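Local coordinates for protein Avidin/streptavidin (Shewanella denitrificans, PDB 3SZH) that binds biotin with high affinity, as a thermostable member of the avidin/streptavidin family adapted to a psychrophilic environment, at residues W13-Q16 / D17-L21. Residues are numbered along the deposited sequence; the frame is centred on the assembly and turned at random. Where two conformers were deposited one is given.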
loop_
_atom_site.group_PDB
_atom_site.type_symbol
_atom_site.label_atom_id
_atom_site.label_comp_id
_atom_site.label_asym_id
_atom_site.label_seq_id
_atom_site.Cartn_x
_atom_site.Cartn_y
_atom_site.Cartn_z
ATOM N N TRP B 13 12.121 -10.445 -6.438
ATOM C CA TRP B 13 12.756 -10.087 -5.156
ATOM C C TRP B 13 12.297 -11.076 -4.105
ATOM O O TRP B 13 11.095 -11.280 -3.999
ATOM C CB TRP B 13 12.397 -8.640 -4.775
ATOM C CG TRP B 13 12.589 -7.672 -5.885
ATOM C CD1 TRP B 13 11.713 -7.360 -6.877
ATOM C CD2 TRP B 13 13.776 -6.953 -6.172
ATOM N NE1 TRP B 13 12.263 -6.471 -7.753
ATOM C CE2 TRP B 13 13.532 -6.195 -7.333
ATOM C CE3 TRP B 13 15.052 -6.860 -5.552
ATOM C CZ2 TRP B 13 14.520 -5.377 -7.919
ATOM C CZ3 TRP B 13 16.027 -6.024 -6.130
ATOM C CH2 TRP B 13 15.742 -5.289 -7.282
ATOM N N VAL B 14 13.203 -11.643 -3.312
ATOM C CA VAL B 14 12.873 -12.726 -2.371
ATOM C C VAL B 14 13.239 -12.308 -0.956
ATOM O O VAL B 14 14.371 -11.905 -0.689
ATOM C CB VAL B 14 13.597 -14.070 -2.714
ATOM C CG1 VAL B 14 13.006 -15.204 -1.930
ATOM C CG2 VAL B 14 13.500 -14.385 -4.184
ATOM N N ASN B 15 12.310 -12.416 -0.026
ATOM C CA ASN B 15 12.573 -12.009 1.354
ATOM C C ASN B 15 13.141 -13.126 2.222
ATOM O O ASN B 15 13.430 -14.234 1.778
ATOM C CB ASN B 15 11.332 -11.332 1.999
ATOM C CG ASN B 15 10.234 -12.315 2.377
ATOM O OD1 ASN B 15 10.434 -13.534 2.383
ATOM N ND2 ASN B 15 9.061 -11.784 2.717
ATOM N N GLN B 16 13.358 -12.790 3.487
ATOM C CA GLN B 16 13.977 -13.706 4.466
ATOM C C GLN B 16 13.138 -14.954 4.816
ATOM O O GLN B 16 13.637 -15.884 5.479
ATOM C CB GLN B 16 14.378 -12.933 5.741
ATOM C CG GLN B 16 13.211 -12.537 6.650
ATOM C CD GLN B 16 12.330 -11.391 6.124
ATOM O OE1 GLN B 16 12.714 -10.632 5.216
ATOM N NE2 GLN B 16 11.166 -11.241 6.742
ATOM N N ASP B 17 11.870 -14.968 4.428
ATOM C CA ASP B 17 11.014 -16.135 4.573
ATOM C C ASP B 17 11.023 -17.029 3.344
ATOM O O ASP B 17 10.428 -18.111 3.374
ATOM C CB ASP B 17 9.574 -15.707 4.819
ATOM C CG ASP B 17 9.399 -14.927 6.091
ATOM O OD1 ASP B 17 10.119 -15.189 7.084
ATOM O OD2 ASP B 17 8.502 -14.054 6.110
ATOM N N GLY B 18 11.647 -16.559 2.256
ATOM C CA GLY B 18 11.585 -17.261 0.971
ATOM C C GLY B 18 10.449 -16.821 0.058
ATOM O O GLY B 18 10.254 -17.417 -1.002
ATOM N N SER B 19 9.715 -15.772 0.445
ATOM C CA SER B 19 8.578 -15.276 -0.356
ATOM C C SER B 19 9.061 -14.369 -1.456
ATOM O O SER B 19 10.001 -13.606 -1.251
ATOM C CB SER B 19 7.629 -14.513 0.551
ATOM O OG SER B 19 7.176 -15.347 1.596
ATOM N N THR B 20 8.405 -14.407 -2.614
ATOM C CA THR B 20 8.854 -13.630 -3.766
ATOM C C THR B 20 7.801 -12.622 -4.237
ATOM O O THR B 20 6.630 -12.969 -4.445
ATOM C CB THR B 20 9.201 -14.532 -4.954
ATOM O OG1 THR B 20 10.148 -15.512 -4.522
ATOM C CG2 THR B 20 9.775 -13.750 -6.141
ATOM N N LEU B 21 8.253 -11.388 -4.426
ATOM C CA LEU B 21 7.581 -10.377 -5.225
ATOM C C LEU B 21 8.051 -10.438 -6.657
ATOM O O LEU B 21 9.243 -10.256 -6.930
ATOM C CB LEU B 21 7.826 -8.982 -4.654
ATOM C CG LEU B 21 7.317 -7.800 -5.493
ATOM C CD1 LEU B 21 5.796 -7.792 -5.519
ATOM C CD2 LEU B 21 7.837 -6.473 -4.987
HETATM O O HOH W 1 7.138 -13.659 3.817
HETATM O O HOH W 2 10.513 -13.144 8.956
#
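Trp13 and Leu21 form an antiparallel hydrogen-bonded pair, Trp13 N giving to Leu21 O and Leu21 N to Trp13 O, each at 2.9 Å, and Asn15 N to Ser19 O at 2.9 Å continues the ladder. A type I beta turn from Asn15 to Gly18 is closed by Gly18 N to Asn15 O at 3.0 Å; Gly18 has a positive phi of 92°, where a CB would jam against the preceding carbonyl. The side chain of Asn15 fills the bend: with CG between the backbone N and the carbonyl carbon (chi1 75°), its OD1 accepts from Asp17 N at 2.9 Å and Ser19 N at 3.0 Å, the two donors lying over opposite faces of the amide plane. Replacing Asn15 by an alanine is likely to leave the amides of Asp17 and Ser19 without their shared acceptor and the turn less firmly held. This is a beta hairpin with a type I turn and G1 bulge, stiffened by an Asx turn at Asn15; it joins strands 11-14 and 20-26, the first two of the antiparallel avidin barrel. One water takes a bond from Asn15 ND2, donates to Asp17 OD2 at 2.7 Å and also bonds Ser19 OG, which has a further partner in Arg39 N. On the strands flanking the turn, Val14 lays CG2 against Thr20 OG1 at 3.6 Å, a hydroxyl also bonded to Arg39 NH1, while the Trp13 indole presents its edge to Leu21 O.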